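Local coordinates for protein argonaute (Marinitoga piezophila, PDB 5I4A), which cleaves single-stranded DNA targets, guided by short RNAs that carry a 5'-hydroxyl end, and may defend the bacterium against invading mobile genetic elements, at residues Arg38-Lys43 / Phe60-Lys65; Ser147-Phe152 / Asn550-Asp555; Glu370-Ala375 / Phe425-Lys430. All coordinates share one frame; numbering follows the deposited sequence.

Contact 1 of 3, residues Arg38-Lys43 / Phe60-Lys65; sequences RVNNFK and FQITPK
The carboxamide of Asn-40, the last residue of helix 29-40, pairs with the backbone of Thr-63 in two directions at once. Its OD1 takes the N-H of Thr-63 (N to OD1 2.8 Å, nearly straight at 167°) on an in-plane lone pair, while its ND2 gives a more bent bond to Thr-63 O (2.7 Å). A water adds a third tie, donating both to Asn-40 OD1 and to Gln-61 O, so OD1 is gripped twice; ND2 also reaches back to Leu-36 O in its own helix. Close by, the rings of Phe-42 and Phe-60 form a T-shaped pair, the CE2 edge of Phe-60 directed at the face of Phe-42 with planes 83° apart and centroids 5.5 Å apart. The other flank is looser and more exposed: Val-39 CG2 lies 4.3 Å from Pro-64 CD, in a proline that follows a cis peptide bond. The contact thus fastens the end of helix 29-40 to the loop after strand 51-56 in the N-terminal domain, where the two Phe rings are wedged between that strand, through Ile-53 and Ile-55, and helix 84-101, through Lys-93, Tyr-94 and Lys-97.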
loop_
_atom_site.group_PDB
_atom_site.type_symbol
_atom_site.label_atom_id
_atom_site.label_comp_id
_atom_site.label_asym_id
_atom_site.label_seq_id
_atom_site.Cartn_x
_atom_site.Cartn_y
_atom_site.Cartn_z
ATOM N N ARG A 38 -6.176 19.937 -27.050
ATOM C CA ARG A 38 -7.503 20.114 -26.469
ATOM C C ARG A 38 -8.585 19.490 -27.343
ATOM O O ARG A 38 -9.492 18.820 -26.835
ATOM C CB ARG A 38 -7.775 21.604 -26.263
ATOM C CG ARG A 38 -8.893 21.919 -25.289
ATOM C CD ARG A 38 -9.230 23.400 -25.317
ATOM N NE ARG A 38 -10.274 23.689 -26.295
ATOM C CZ ARG A 38 -10.051 23.981 -27.572
ATOM N NH1 ARG A 38 -8.814 24.034 -28.047
ATOM N NH2 ARG A 38 -11.070 24.218 -28.376
ATOM N N VAL A 39 -8.507 19.695 -28.659
ATOM C CA VAL A 39 -9.566 19.222 -29.544
ATOM C C VAL A 39 -9.434 17.742 -29.882
ATOM O O VAL A 39 -10.419 17.122 -30.303
ATOM C CB VAL A 39 -9.601 20.049 -30.840
ATOM C CG1 VAL A 39 -9.907 21.507 -30.527
ATOM C CG2 VAL A 39 -8.283 19.928 -31.581
ATOM N N ASN A 40 -8.253 17.151 -29.714
ATOM C CA ASN A 40 -8.053 15.738 -29.996
ATOM C C ASN A 40 -8.021 14.876 -28.741
ATOM O O ASN A 40 -7.913 13.652 -28.858
ATOM C CB ASN A 40 -6.756 15.531 -30.788
ATOM C CG ASN A 40 -6.868 15.993 -32.228
ATOM O OD1 ASN A 40 -7.252 15.223 -33.109
ATOM N ND2 ASN A 40 -6.526 17.252 -32.476
ATOM N N ASN A 41 -8.114 15.482 -27.555
ATOM C CA ASN A 41 -8.000 14.758 -26.285
ATOM C C ASN A 41 -6.715 13.937 -26.238
ATOM O O ASN A 41 -6.681 12.823 -25.713
ATOM C CB ASN A 41 -9.223 13.870 -26.040
ATOM C CG ASN A 41 -10.434 14.657 -25.587
ATOM O OD1 ASN A 41 -10.324 15.566 -24.767
ATOM N ND2 ASN A 41 -11.600 14.312 -26.123
ATOM N N PHE A 42 -5.646 14.500 -26.796
ATOM C CA PHE A 42 -4.398 13.766 -26.979
ATOM C C PHE A 42 -3.271 14.780 -27.055
ATOM O O PHE A 42 -3.279 15.641 -27.941
ATOM C CB PHE A 42 -4.455 12.915 -28.250
ATOM C CG PHE A 42 -3.359 11.896 -28.351
ATOM C CD1 PHE A 42 -2.065 12.278 -28.663
ATOM C CD2 PHE A 42 -3.626 10.551 -28.150
ATOM C CE1 PHE A 42 -1.057 11.342 -28.760
ATOM C CE2 PHE A 42 -2.620 9.609 -28.248
ATOM C CZ PHE A 42 -1.334 10.005 -28.554
ATOM N N LYS A 43 -2.303 14.674 -26.149
ATOM C CA LYS A 43 -1.301 15.720 -26.000
ATOM C C LYS A 43 -0.367 15.765 -27.204
ATOM O O LYS A 43 0.231 14.753 -27.583
ATOM C CB LYS A 43 -0.497 15.504 -24.719
ATOM C CG LYS A 43 0.349 16.701 -24.312
ATOM C CD LYS A 43 0.721 16.644 -22.838
ATOM C CE LYS A 43 1.153 18.009 -22.323
ATOM N NZ LYS A 43 1.243 18.027 -20.835
ATOM N N PHE A 60 -6.077 7.208 -37.368
ATOM C CA PHE A 60 -6.149 8.257 -36.353
ATOM C C PHE A 60 -6.512 9.547 -37.084
ATOM O O PHE A 60 -5.651 10.173 -37.710
ATOM C CB PHE A 60 -4.825 8.380 -35.607
ATOM C CG PHE A 60 -4.889 9.235 -34.370
ATOM C CD1 PHE A 60 -5.143 10.594 -34.457
ATOM C CD2 PHE A 60 -4.661 8.684 -33.121
ATOM C CE1 PHE A 60 -5.194 11.380 -33.324
ATOM C CE2 PHE A 60 -4.707 9.468 -31.983
ATOM C CZ PHE A 60 -4.974 10.820 -32.088
ATOM N N GLN A 61 -7.780 9.940 -37.000
ATOM C CA GLN A 61 -8.274 11.127 -37.689
ATOM C C GLN A 61 -8.109 12.332 -36.767
ATOM O O GLN A 61 -8.783 12.434 -35.737
ATOM C CB GLN A 61 -9.730 10.936 -38.103
ATOM C CG GLN A 61 -9.964 9.737 -39.017
ATOM C CD GLN A 61 -9.514 9.983 -40.447
ATOM O OE1 GLN A 61 -8.334 9.854 -40.773
ATOM N NE2 GLN A 61 -10.461 10.338 -41.310
ATOM N N ILE A 62 -7.219 13.246 -37.143
ATOM C CA ILE A 62 -6.909 14.405 -36.313
ATOM C C ILE A 62 -7.929 15.510 -36.560
ATOM O O ILE A 62 -8.426 15.700 -37.675
ATOM C CB ILE A 62 -5.466 14.881 -36.580
ATOM C CG1 ILE A 62 -4.475 13.769 -36.236
ATOM C CG2 ILE A 62 -5.140 16.136 -35.780
ATOM C CD1 ILE A 62 -3.031 14.126 -36.512
ATOM N N THR A 63 -8.247 16.240 -35.496
ATOM C CA THR A 63 -9.181 17.361 -35.522
ATOM C C THR A 63 -8.398 18.664 -35.301
ATOM O O THR A 63 -7.472 18.688 -34.496
ATOM C CB THR A 63 -10.275 17.173 -34.432
ATOM O OG1 THR A 63 -11.135 16.086 -34.799
ATOM C CG2 THR A 63 -11.108 18.428 -34.214
ATOM N N PRO A 64 -8.748 19.748 -36.020
ATOM C CA PRO A 64 -9.810 19.870 -37.028
ATOM C C PRO A 64 -9.491 19.174 -38.344
ATOM O O PRO A 64 -8.358 18.747 -38.564
ATOM C CB PRO A 64 -9.924 21.382 -37.234
ATOM C CG PRO A 64 -8.584 21.908 -36.885
ATOM C CD PRO A 64 -8.085 21.040 -35.770
ATOM N N LYS A 65 -10.503 19.065 -39.206
ATOM C CA LYS A 65 -10.313 18.405 -40.493
ATOM C C LYS A 65 -9.215 19.082 -41.303
ATOM O O LYS A 65 -8.298 18.421 -41.798
ATOM C CB LYS A 65 -11.625 18.390 -41.273
ATOM C CG LYS A 65 -11.584 17.544 -42.536
ATOM C CD LYS A 65 -12.378 18.201 -43.649
ATOM C CE LYS A 65 -13.571 17.363 -44.055
ATOM N NZ LYS A 65 -14.735 18.227 -44.412
HETATM O O HOH W 1 -8.912 13.320 -33.050
#

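Contact 2 of 3, residues Ser147-Phe152 / Asn550-Asp555; sequences SILPKF and NINSYD
Asn-550 extends its side chain across strand 143-156 so that the two ends of its carboxamide meet different residues. With CG anti to the backbone N (chi1 -158°), the amide nitrogen is brought to Ser-147 and the oxygen to Leu-149, two residues further along the same side of the strand. ND2 donates to Ser-147 OG at 3.1 Å, the hydroxyl lying close to the amide plane and the N-H aimed fairly straight at it (158°). Ser-147 OG occupies the crowded position between its own backbone N and carbonyl carbon, chi1 53°, which turns it to meet the amide; its stronger hydrogen-bonding partner is His-138 NE2 on the neighbouring strand. The stronger partner of Asn-550 ND2 is likewise outside, Lys-134 O on strand 127-140, so this one nitrogen ties the loop to two adjacent strands.

Those two strands are the L1 part of a larger antiparallel sheet, whereas Asn-550 lies in a loop of the PIWI domain, which has the RNase H fold, between strands 539-546 and 560-565. The contact therefore joins the two lobes of the Argonaute, the PAZ lobe to the PIWI lobe, and Asn-7 beside strand 8-10 binds both segments.

Leu-149 crosses Asn-550 obliquely: its CB lies 3.3 Å from Asn-550 OD1 and its CD2 3.5 Å from the same oxygen, contacts of van der Waals kind. Its other methyl, CD1, meets CB of Asn-552 at 3.9 Å, so the isobutyl group is straddled by two asparagines. The Asn-552 amide has polar partners of its own, ND2 donating to Gln-579 O and OD1 accepting from Ser-553 N. Next to Asn-550, Ile-551 CG1 brushes Ser-147 CB at 4.2 Å.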
loop_
_atom_site.group_PDB
_atom_site.type_symbol
_atom_site.label_atom_id
_atom_site.label_comp_id
_atom_site.label_asym_id
_atom_site.label_seq_id
_atom_site.Cartn_x
_atom_site.Cartn_y
_atom_site.Cartn_z
ATOM N N SER A 147 -5.511 -4.619 -18.527
ATOM C CA SER A 147 -6.389 -4.988 -17.428
ATOM C C SER A 147 -7.493 -3.946 -17.306
ATOM O O SER A 147 -7.230 -2.741 -17.363
ATOM C CB SER A 147 -5.623 -5.126 -16.110
ATOM O OG SER A 147 -4.856 -3.970 -15.815
ATOM N N ILE A 148 -8.727 -4.420 -17.169
ATOM C CA ILE A 148 -9.907 -3.570 -17.086
ATOM C C ILE A 148 -10.601 -3.924 -15.780
ATOM O O ILE A 148 -11.252 -4.972 -15.678
ATOM C CB ILE A 148 -10.848 -3.762 -18.280
ATOM C CG1 ILE A 148 -10.115 -3.493 -19.599
ATOM C CG2 ILE A 148 -12.052 -2.845 -18.159
ATOM C CD1 ILE A 148 -10.992 -3.687 -20.831
ATOM N N LEU A 149 -10.463 -3.059 -14.776
ATOM C CA LEU A 149 -11.035 -3.321 -13.467
ATOM C C LEU A 149 -12.302 -2.501 -13.292
ATOM O O LEU A 149 -12.216 -1.276 -13.109
ATOM C CB LEU A 149 -10.035 -2.982 -12.366
ATOM C CG LEU A 149 -10.558 -3.229 -10.949
ATOM C CD1 LEU A 149 -10.637 -4.722 -10.675
ATOM C CD2 LEU A 149 -9.693 -2.527 -9.916
ATOM N N PRO A 150 -13.484 -3.108 -13.352
ATOM C CA PRO A 150 -14.700 -2.368 -13.011
ATOM C C PRO A 150 -14.689 -1.965 -11.544
ATOM O O PRO A 150 -14.280 -2.733 -10.669
ATOM C CB PRO A 150 -15.822 -3.365 -13.320
ATOM C CG PRO A 150 -15.166 -4.706 -13.289
ATOM C CD PRO A 150 -13.775 -4.482 -13.790
ATOM N N LYS A 151 -15.124 -0.738 -11.284
ATOM C CA LYS A 151 -15.247 -0.226 -9.925
ATOM C C LYS A 151 -16.308 0.870 -9.937
ATOM O O LYS A 151 -17.066 1.011 -10.903
ATOM C CB LYS A 151 -13.898 0.273 -9.393
ATOM C CG LYS A 151 -13.421 1.581 -10.008
ATOM C CD LYS A 151 -12.345 2.242 -9.160
ATOM C CE LYS A 151 -10.987 1.596 -9.370
ATOM N NZ LYS A 151 -9.894 2.453 -8.831
ATOM N N PHE A 152 -16.360 1.655 -8.864
ATOM C CA PHE A 152 -17.366 2.696 -8.741
ATOM C C PHE A 152 -16.751 3.962 -8.167
ATOM O O PHE A 152 -15.841 3.915 -7.336
ATOM C CB PHE A 152 -18.540 2.241 -7.871
ATOM C CG PHE A 152 -19.579 1.478 -8.628
ATOM C CD1 PHE A 152 -20.601 2.144 -9.278
ATOM C CD2 PHE A 152 -19.523 0.097 -8.713
ATOM C CE1 PHE A 152 -21.560 1.450 -9.990
ATOM C CE2 PHE A 152 -20.477 -0.604 -9.427
ATOM C CZ PHE A 152 -21.498 0.075 -10.064
ATOM N N ASN A 550 -3.536 -4.046 -10.978
ATOM C CA ASN A 550 -4.893 -3.908 -11.487
ATOM C C ASN A 550 -5.468 -5.226 -11.992
ATOM O O ASN A 550 -6.638 -5.269 -12.387
ATOM C CB ASN A 550 -4.915 -2.870 -12.614
ATOM C CG ASN A 550 -6.286 -2.275 -12.836
ATOM O OD1 ASN A 550 -6.940 -1.831 -11.896
ATOM N ND2 ASN A 550 -6.735 -2.270 -14.086
ATOM N N ILE A 551 -4.680 -6.295 -11.987
ATOM C CA ILE A 551 -5.135 -7.589 -12.481
ATOM C C ILE A 551 -5.963 -8.268 -11.401
ATOM O O ILE A 551 -5.505 -8.442 -10.265
ATOM C CB ILE A 551 -3.940 -8.460 -12.897
ATOM C CG1 ILE A 551 -3.153 -7.773 -14.014
ATOM C CG2 ILE A 551 -4.412 -9.848 -13.320
ATOM C CD1 ILE A 551 -1.791 -8.381 -14.277
ATOM N N ASN A 552 -7.184 -8.655 -11.750
ATOM C CA ASN A 552 -8.096 -9.213 -10.762
ATOM C C ASN A 552 -9.086 -10.126 -11.479
ATOM O O ASN A 552 -8.856 -10.537 -12.620
ATOM C CB ASN A 552 -8.775 -8.078 -9.976
ATOM C CG ASN A 552 -8.980 -8.424 -8.520
ATOM O OD1 ASN A 552 -9.245 -9.576 -8.177
ATOM N ND2 ASN A 552 -8.850 -7.430 -7.651
ATOM N N SER A 553 -10.194 -10.436 -10.809
ATOM C CA SER A 553 -11.162 -11.402 -11.312
ATOM C C SER A 553 -12.419 -11.340 -10.460
ATOM O O SER A 553 -12.385 -10.915 -9.302
ATOM C CB SER A 553 -10.590 -12.820 -11.293
ATOM O OG SER A 553 -11.618 -13.782 -11.462
ATOM N N TYR A 554 -13.530 -11.786 -11.046
ATOM C CA TYR A 554 -14.733 -12.034 -10.263
ATOM C C TYR A 554 -14.685 -13.373 -9.541
ATOM O O TYR A 554 -15.475 -13.590 -8.616
ATOM C CB TYR A 554 -15.986 -11.955 -11.146
ATOM C CG TYR A 554 -15.912 -12.729 -12.446
ATOM C CD1 TYR A 554 -16.097 -14.107 -12.475
ATOM C CD2 TYR A 554 -15.684 -12.075 -13.651
ATOM C CE1 TYR A 554 -16.038 -14.814 -13.665
ATOM C CE2 TYR A 554 -15.627 -12.772 -14.844
ATOM C CZ TYR A 554 -15.803 -14.141 -14.846
ATOM O OH TYR A 554 -15.744 -14.839 -16.030
ATOM N N ASP A 555 -13.782 -14.266 -9.937
ATOM C CA ASP A 555 -13.542 -15.486 -9.184
ATOM C C ASP A 555 -12.790 -15.167 -7.895
ATOM O O ASP A 555 -12.155 -14.117 -7.757
ATOM C CB ASP A 555 -12.743 -16.486 -10.020
ATOM C CG ASP A 555 -13.481 -16.926 -11.267
ATOM O OD1 ASP A 555 -14.717 -17.087 -11.200
ATOM O OD2 ASP A 555 -12.824 -17.111 -12.313
#

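Contact 3 of 3, residues Glu370-Ala375 / Phe425-Lys430; sequences EDNVMA and FIPECK
Polar contacts are concentrated where the side chains of Asn-372 and Glu-428 cross. The Asn-372 carboxamide and the Glu-428 carboxylate lie nearly coplanar, their planes 24° apart, and ND2 of Asn-372 donates to the syn lone pair of Glu-428 OE1 at 2.9 Å, with the bond rather bent (136°). The second half of the pairing runs through water: one molecule donates to Asn-372 OD1 at 3.1 Å and to Glu-428 OE2 at 2.8 Å, so that amide, carboxylate and water close into a ring. Glu-428 reaches this position because its chain bends at chi2 (76°). It stands within the type I turn from Ile-426 to Cys-429, which is closed by the bond from Cys-429 N to Ile-426 O.

Apolar contacts occupy the deeper part. Met-374, bent at chi2, sends its methyl CE to CG1 of Ile-426 at 3.5 Å, the two side chains crossing at about a right angle, and CE also passes CB of Phe-425 more loosely. Ile-426 is shared between the two regions, since its CG2 lies 3.7 Å from Asn-372 ND2; the CD of Pro-427 meets the Asn-372 amide tip to tip. Strands 295-302 and 398-403 of the parallel Mid-domain sheet flank Met-374, and the turn follows helix 412-424 where the Mid domain passes into PIWI.

The Glu-428 carboxylate is thus met by an amide and a water, one hydrogen bond to each oxygen, which would probably favour its ionised form at this exposed edge, beside the buried apolar pair Met-374 and Ile-426.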
loop_
_atom_site.group_PDB
_atom_site.type_symbol
_atom_site.label_atom_id
_atom_site.label_comp_id
_atom_site.label_asym_id
_atom_site.label_seq_id
_atom_site.Cartn_x
_atom_site.Cartn_y
_atom_site.Cartn_z
ATOM N N GLU A 370 15.196 -1.799 33.867
ATOM C CA GLU A 370 15.989 -2.472 32.854
ATOM C C GLU A 370 15.151 -3.583 32.227
ATOM O O GLU A 370 13.999 -3.811 32.604
ATOM C CB GLU A 370 17.281 -3.026 33.457
ATOM C CG GLU A 370 17.984 -2.085 34.425
ATOM C CD GLU A 370 19.362 -1.685 33.945
ATOM O OE1 GLU A 370 19.607 -1.759 32.723
ATOM O OE2 GLU A 370 20.203 -1.300 34.786
ATOM N N ASP A 371 15.750 -4.270 31.252
ATOM C CA ASP A 371 15.127 -5.401 30.568
ATOM C C ASP A 371 13.853 -4.990 29.837
ATOM O O ASP A 371 13.614 -3.801 29.604
ATOM C CB ASP A 371 14.823 -6.529 31.556
ATOM C CG ASP A 371 15.944 -6.749 32.547
ATOM O OD1 ASP A 371 17.043 -6.197 32.328
ATOM O OD2 ASP A 371 15.730 -7.467 33.545
ATOM N N ASN A 372 13.031 -5.975 29.473
ATOM C CA ASN A 372 11.803 -5.740 28.719
ATOM C C ASN A 372 10.668 -5.480 29.701
ATOM O O ASN A 372 10.256 -6.382 30.437
ATOM C CB ASN A 372 11.481 -6.935 27.829
ATOM C CG ASN A 372 12.672 -7.388 27.010
ATOM O OD1 ASN A 372 13.307 -6.591 26.325
ATOM N ND2 ASN A 372 12.992 -8.679 27.094
ATOM N N VAL A 373 10.160 -4.250 29.714
ATOM C CA VAL A 373 9.037 -3.880 30.567
ATOM C C VAL A 373 8.031 -3.128 29.711
ATOM O O VAL A 373 8.374 -2.117 29.082
ATOM C CB VAL A 373 9.473 -3.028 31.773
ATOM C CG1 VAL A 373 8.250 -2.538 32.546
ATOM C CG2 VAL A 373 10.383 -3.835 32.685
ATOM N N MET A 374 6.800 -3.623 29.685
ATOM C CA MET A 374 5.736 -3.000 28.915
ATOM C C MET A 374 5.165 -1.807 29.668
ATOM O O MET A 374 4.923 -1.871 30.875
ATOM C CB MET A 374 4.624 -4.009 28.638
ATOM C CG MET A 374 5.108 -5.287 27.986
ATOM S SD MET A 374 5.747 -4.972 26.336
ATOM C CE MET A 374 6.615 -6.498 26.029
ATOM N N ALA A 375 4.942 -0.717 28.948
ATOM C CA ALA A 375 4.255 0.445 29.494
ATOM C C ALA A 375 2.824 0.407 28.968
ATOM O O ALA A 375 2.559 0.772 27.821
ATOM C CB ALA A 375 4.967 1.736 29.117
ATOM N N PHE A 425 6.774 -8.212 21.012
ATOM C CA PHE A 425 7.736 -7.142 21.251
ATOM C C PHE A 425 8.855 -7.537 22.206
ATOM O O PHE A 425 9.716 -6.703 22.503
ATOM C CB PHE A 425 7.027 -5.896 21.791
ATOM C CG PHE A 425 6.542 -4.962 20.719
ATOM C CD1 PHE A 425 5.469 -5.304 19.914
ATOM C CD2 PHE A 425 7.155 -3.735 20.523
ATOM C CE1 PHE A 425 5.020 -4.444 18.930
ATOM C CE2 PHE A 425 6.710 -2.869 19.543
ATOM C CZ PHE A 425 5.642 -3.224 18.745
ATOM N N ILE A 426 8.870 -8.774 22.691
ATOM C CA ILE A 426 9.962 -9.284 23.515
ATOM C C ILE A 426 10.911 -10.048 22.599
ATOM O O ILE A 426 10.524 -11.101 22.062
ATOM C CB ILE A 426 9.445 -10.170 24.655
ATOM C CG1 ILE A 426 8.645 -9.324 25.647
ATOM C CG2 ILE A 426 10.603 -10.861 25.359
ATOM C CD1 ILE A 426 7.837 -10.131 26.645
ATOM N N PRO A 427 12.141 -9.570 22.385
ATOM C CA PRO A 427 13.025 -10.224 21.407
ATOM C C PRO A 427 13.405 -11.648 21.771
ATOM O O PRO A 427 13.736 -12.426 20.873
ATOM C CB PRO A 427 14.253 -9.304 21.365
ATOM C CG PRO A 427 14.192 -8.504 22.629
ATOM C CD PRO A 427 12.739 -8.348 22.952
ATOM N N GLU A 428 13.364 -12.026 23.045
ATOM C CA GLU A 428 13.669 -13.405 23.399
ATOM C C GLU A 428 12.509 -14.352 23.133
ATOM O O GLU A 428 12.655 -15.561 23.345
ATOM C CB GLU A 428 14.091 -13.503 24.867
ATOM C CG GLU A 428 15.432 -12.848 25.175
ATOM C CD GLU A 428 15.348 -11.335 25.222
ATOM O OE1 GLU A 428 14.263 -10.812 25.563
ATOM O OE2 GLU A 428 16.360 -10.669 24.910
ATOM N N CYS A 429 11.370 -13.842 22.678
ATOM C CA CYS A 429 10.221 -14.666 22.340
ATOM C C CYS A 429 10.140 -14.894 20.833
ATOM O O CYS A 429 10.688 -14.129 20.032
ATOM C CB CYS A 429 8.923 -14.022 22.834
ATOM S SG CYS A 429 8.729 -13.999 24.625
ATOM N N LYS A 430 9.448 -15.960 20.462
ATOM C CA LYS A 430 9.137 -16.248 19.059
ATOM C C LYS A 430 7.763 -16.899 19.038
ATOM O O LYS A 430 7.611 -18.068 19.424
ATOM C CB LYS A 430 10.185 -17.141 18.404
ATOM C CG LYS A 430 9.871 -17.508 16.955
ATOM C CD LYS A 430 9.641 -16.273 16.091
ATOM C CE LYS A 430 10.903 -15.438 15.943
ATOM N NZ LYS A 430 10.640 -14.214 15.134
HETATM O O HOH W 2 16.007 -7.988 25.792
#

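The three contacts are spread along the length of the bilobed protein without touching. Contact 1, within the N-terminal domain, and contact 3, at the Mid-PIWI passage, lie on opposite sides of the chain's centre, 65 Å apart between centres. Contact 2 falls between them in space, its centre 30 Å from that of contact 1 and 44 Å from that of contact 3. In sequence contact 1 closes first, and contact 3 is nested inside the long loop that contact 2 closes. All three lie away from the inferred catalytic residues Asp-449, Glu-485, Asp-519 and Asn-627, yet their nearest atoms come within about 4 Å (contact 2) or 6 Å (contacts 1 and 3) of bound nucleic acid.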